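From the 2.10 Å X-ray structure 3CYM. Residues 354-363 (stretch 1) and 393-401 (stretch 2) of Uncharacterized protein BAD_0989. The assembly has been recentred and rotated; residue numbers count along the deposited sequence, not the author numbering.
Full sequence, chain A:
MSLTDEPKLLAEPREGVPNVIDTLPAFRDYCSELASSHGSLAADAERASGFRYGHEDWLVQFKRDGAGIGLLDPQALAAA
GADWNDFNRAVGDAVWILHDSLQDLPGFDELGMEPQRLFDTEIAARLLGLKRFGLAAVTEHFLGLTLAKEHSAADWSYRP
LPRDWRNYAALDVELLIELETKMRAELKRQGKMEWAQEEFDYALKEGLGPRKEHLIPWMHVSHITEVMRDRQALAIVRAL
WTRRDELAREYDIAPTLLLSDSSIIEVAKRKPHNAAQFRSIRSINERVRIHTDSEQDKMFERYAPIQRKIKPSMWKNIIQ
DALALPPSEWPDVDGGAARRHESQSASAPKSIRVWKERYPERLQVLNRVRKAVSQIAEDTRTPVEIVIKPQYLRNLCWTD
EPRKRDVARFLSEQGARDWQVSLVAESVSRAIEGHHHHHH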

# COMPACT_ATOMS: atom_id res chain seq x y z
N VAL A 354 -19.21 10.86 -16.47
CA VAL A 354 -20.50 10.78 -15.75
C VAL A 354 -21.03 12.18 -15.41
O VAL A 354 -22.21 12.47 -15.65
N TRP A 355 -20.16 13.03 -14.86
CA TRP A 355 -20.48 14.43 -14.57
C TRP A 355 -20.96 15.15 -15.83
O TRP A 355 -21.99 15.79 -15.80
N LYS A 356 -20.20 15.02 -16.93
CA LYS A 356 -20.48 15.72 -18.18
C LYS A 356 -21.79 15.28 -18.83
O LYS A 356 -22.56 16.12 -19.31
N GLU A 357 -22.05 13.98 -18.82
CA GLU A 357 -23.23 13.41 -19.47
C GLU A 357 -24.52 13.66 -18.67
O GLU A 357 -25.55 13.99 -19.25
N ARG A 358 -24.44 13.53 -17.35
CA ARG A 358 -25.62 13.52 -16.49
C ARG A 358 -25.88 14.81 -15.68
O ARG A 358 -27.03 15.14 -15.39
N TYR A 359 -24.80 15.50 -15.29
CA TYR A 359 -24.90 16.71 -14.46
C TYR A 359 -23.98 17.82 -14.98
O TYR A 359 -23.01 18.17 -14.31
N PRO A 360 -24.29 18.39 -16.17
CA PRO A 360 -23.38 19.37 -16.76
C PRO A 360 -23.28 20.66 -15.96
O PRO A 360 -22.24 21.31 -15.98
N GLU A 361 -24.35 21.00 -15.24
CA GLU A 361 -24.42 22.20 -14.41
C GLU A 361 -23.54 22.09 -13.17
O GLU A 361 -22.91 23.06 -12.77
N ARG A 362 -23.52 20.90 -12.56
CA ARG A 362 -22.61 20.60 -11.46
C ARG A 362 -21.15 20.63 -11.92
O ARG A 362 -20.28 21.11 -11.18
N LEU A 363 -20.89 20.14 -13.14
CA LEU A 363 -19.54 20.12 -13.72
C LEU A 363 -18.96 21.51 -13.99
O LEU A 363 -17.75 21.73 -13.80
N LEU A 393 -12.94 17.84 -3.60
CA LEU A 393 -13.51 18.89 -4.47
C LEU A 393 -14.70 18.38 -5.28
O LEU A 393 -15.65 19.13 -5.53
N ARG A 394 -14.62 17.13 -5.72
CA ARG A 394 -15.72 16.45 -6.40
C ARG A 394 -16.93 16.26 -5.47
O ARG A 394 -18.06 16.58 -5.84
N ASN A 395 -16.68 15.74 -4.27
CA ASN A 395 -17.72 15.60 -3.25
C ASN A 395 -18.41 16.94 -2.92
O ASN A 395 -19.64 17.00 -2.84
N LEU A 396 -17.62 18.01 -2.80
CA LEU A 396 -18.10 19.37 -2.54
C LEU A 396 -19.05 19.92 -3.62
O LEU A 396 -20.04 20.58 -3.31
N CYS A 397 -18.73 19.63 -4.88
CA CYS A 397 -19.51 20.12 -6.00
C CYS A 397 -20.63 19.16 -6.41
O CYS A 397 -21.42 19.46 -7.30
N TRP A 398 -20.70 18.02 -5.73
CA TRP A 398 -21.74 17.02 -5.98
C TRP A 398 -23.06 17.40 -5.31
O TRP A 398 -23.52 16.74 -4.37
N THR A 399 -23.65 18.47 -5.81
CA THR A 399 -24.82 19.11 -5.22
C THR A 399 -25.44 20.08 -6.23
O THR A 399 -24.76 20.64 -7.10
N ASP A 400 -26.75 20.27 -6.12
CA ASP A 400 -27.44 21.28 -6.93
C ASP A 400 -27.54 22.61 -6.18
O ASP A 400 -28.14 23.58 -6.67
N GLU A 401 -26.94 22.66 -4.99
CA GLU A 401 -26.90 23.86 -4.16
C GLU A 401 -25.46 24.14 -3.68
O GLU A 401 -25.20 24.13 -2.47

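The contact between the two stretches is built around the indole of Trp398, which enters a hollow lined by three side chains of stretch 1: Trp355, Tyr359 and Arg362. These residues, three or four apart, all reach stretch 2, although Tyr359 interrupts the helix, leaving helical geometry after the first segment and standing at the N-cap of the next. The backbones come nearest at Arg362 and Cys397, whose CA atoms are 6.3 Å apart.

Trp398 lies in the non-helical part of stretch 2. Its CA-to-CB bond points sideways, but a t rotamer at chi1, with chi2 at -121°, brings the end of the indole into the hollow. There its edge meets two aromatic faces. The six-membered ring stands at 59° to that of Trp355, with centroids 5.0 Å apart and CE3 of Trp398 3.6 Å from CZ2 of Trp355. The edge of Trp398 also points to the face of Tyr359, an m rotamer at chi1, with planes at 67° and centroids 4.8 Å apart, now with CH2 of Trp398 3.4 Å from CD2 of Tyr359. The remaining contact is over a face of the indole, where Arg362 places its guanidinium: Arg362 CZ sits 4.7 Å from the centroid of the Trp398 six-membered ring and 8° off the normal, a cation-pi arrangement.

Trp355 is itself a bump fitted against stretch 2. Its CA-to-CB bond also runs sideways, and the m rotamer carries the far end of the buried indole to the backbone between Arg394 and Cys397. The ring edge meets backbone there, with Trp355 CH2 3.3 Å from Arg394 O and 3.7 Å from Cys397 C. Side-chain carbons complete the fit: CH2 of Trp355 is 3.9 Å from Cys397 CB, and CZ2 is 4.0 Å from Arg394 CB. The indole nitrogen is satisfied elsewhere in the structure.

Arg362 points toward stretch 2 and covers one face of the Trp398 indole. After an m chi1, its chain is extended, with chi2, chi3 and chi4 all near 180°, and it runs past the turn that follows Trp398; Arg362 CG passes 3.3 Å from Thr399 O. At its tip, the guanidinium edge forms a two-pronged salt bridge with Asp400, in which Arg362 NE donates to Asp400 OD2 at 2.8 Å and Arg362 NH2 donates to Asp400 OD1 at 2.9 Å. The m rotamer of Asp400 brings its carboxylate in from a sideways CB. Thr399 contributes through its backbone, its side chain being turned away.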

# COMPACT_ATOMS: atom_id res chain seq x y z
CB VAL A 354 -20.38 9.94 -14.45
CG1 VAL A 354 -21.74 9.81 -13.75
CG2 VAL A 354 -19.80 8.57 -14.76
CB TRP A 355 -19.26 15.17 -14.02
CG TRP A 355 -18.89 14.89 -12.60
CD1 TRP A 355 -18.32 13.76 -12.10
CD2 TRP A 355 -19.03 15.79 -11.49
NE1 TRP A 355 -18.11 13.88 -10.75
CE2 TRP A 355 -18.54 15.12 -10.35
CE3 TRP A 355 -19.54 17.09 -11.34
CZ2 TRP A 355 -18.54 15.71 -9.07
CZ3 TRP A 355 -19.54 17.67 -10.07
CH2 TRP A 355 -19.03 16.98 -8.96
CB LYS A 356 -19.31 15.51 -19.16
CG LYS A 356 -19.31 16.43 -20.37
CD LYS A 356 -17.99 16.34 -21.12
CE LYS A 356 -17.87 17.41 -22.20
NZ LYS A 356 -18.54 17.01 -23.47
CB GLU A 357 -23.04 11.91 -19.71
CG GLU A 357 -24.04 11.27 -20.66
CD GLU A 357 -23.92 9.76 -20.74
OE1 GLU A 357 -24.96 9.07 -20.68
OE2 GLU A 357 -22.78 9.25 -20.84
CB ARG A 358 -25.55 12.33 -15.52
CG ARG A 358 -25.39 10.97 -16.16
CD ARG A 358 -26.72 10.26 -16.24
NE ARG A 358 -26.55 8.82 -16.02
CZ ARG A 358 -26.39 7.93 -16.98
NH1 ARG A 358 -26.38 8.31 -18.26
NH2 ARG A 358 -26.23 6.65 -16.67
CB TYR A 359 -24.55 16.39 -13.00
CG TYR A 359 -25.46 15.37 -12.33
CD1 TYR A 359 -26.60 15.78 -11.63
CD2 TYR A 359 -25.18 14.00 -12.40
CE1 TYR A 359 -27.43 14.84 -11.02
CE2 TYR A 359 -26.02 13.07 -11.80
CZ TYR A 359 -27.14 13.49 -11.10
OH TYR A 359 -27.96 12.57 -10.51
CB PRO A 360 -24.00 19.65 -18.14
CG PRO A 360 -24.96 18.52 -18.38
CD PRO A 360 -25.48 18.19 -17.02
CB GLU A 361 -25.87 22.51 -14.01
CG GLU A 361 -26.72 23.14 -15.12
CD GLU A 361 -27.17 22.13 -16.17
OE1 GLU A 361 -26.98 22.39 -17.38
OE2 GLU A 361 -27.72 21.07 -15.78
CB ARG A 362 -22.93 19.23 -10.84
CG ARG A 362 -24.20 19.20 -9.99
CD ARG A 362 -24.46 17.82 -9.37
NE ARG A 362 -25.78 17.75 -8.72
CZ ARG A 362 -26.25 16.69 -8.08
NH1 ARG A 362 -25.53 15.57 -7.99
NH2 ARG A 362 -27.46 16.73 -7.53
CB LEU A 363 -19.49 19.26 -14.99
CG LEU A 363 -18.09 19.05 -15.60
CD1 LEU A 363 -17.17 18.21 -14.71
CD2 LEU A 363 -18.17 18.46 -17.00
CB LEU A 393 -12.46 19.44 -5.43
CG LEU A 393 -11.10 19.86 -4.89
CD1 LEU A 393 -10.16 20.15 -6.05
CD2 LEU A 393 -11.24 21.07 -4.01
CB ARG A 394 -15.25 15.10 -6.95
CG ARG A 394 -14.18 15.21 -8.04
CD ARG A 394 -14.07 13.91 -8.83
NE ARG A 394 -13.25 12.91 -8.15
CZ ARG A 394 -11.95 12.74 -8.33
NH1 ARG A 394 -11.27 13.52 -9.17
NH2 ARG A 394 -11.31 11.80 -7.65
CB ASN A 395 -17.16 14.94 -1.97
CG ASN A 395 -16.82 13.46 -2.18
OD1 ASN A 395 -17.12 12.87 -3.22
ND2 ASN A 395 -16.19 12.85 -1.17
CB LEU A 396 -16.91 20.32 -2.36
CG LEU A 396 -17.08 21.84 -2.21
CD1 LEU A 396 -17.56 22.25 -0.82
CD2 LEU A 396 -15.76 22.51 -2.53
CB CYS A 397 -18.58 20.44 -7.18
SG CYS A 397 -17.40 21.75 -6.79
CB TRP A 398 -21.27 15.64 -5.52
CG TRP A 398 -22.11 14.50 -6.03
CD1 TRP A 398 -22.78 13.59 -5.27
CD2 TRP A 398 -22.37 14.17 -7.40
NE1 TRP A 398 -23.44 12.70 -6.09
CE2 TRP A 398 -23.21 13.03 -7.39
CE3 TRP A 398 -21.98 14.71 -8.63
CZ2 TRP A 398 -23.67 12.43 -8.57
CZ3 TRP A 398 -22.44 14.11 -9.80
CH2 TRP A 398 -23.27 12.99 -9.76
CB THR A 399 -24.46 19.86 -3.90
OG1 THR A 399 -25.60 20.59 -3.43
CG2 THR A 399 -23.30 20.82 -4.09
CB ASP A 400 -28.80 20.76 -7.37
CG ASP A 400 -28.70 19.62 -8.36
OD1 ASP A 400 -29.52 18.68 -8.28
OD2 ASP A 400 -27.78 19.63 -9.22
CB GLU A 401 -27.83 23.69 -2.95
CG GLU A 401 -29.32 23.59 -3.28
CD GLU A 401 -30.11 22.82 -2.22
OE1 GLU A 401 -29.67 21.74 -1.79
OE2 GLU A 401 -31.19 23.31 -1.82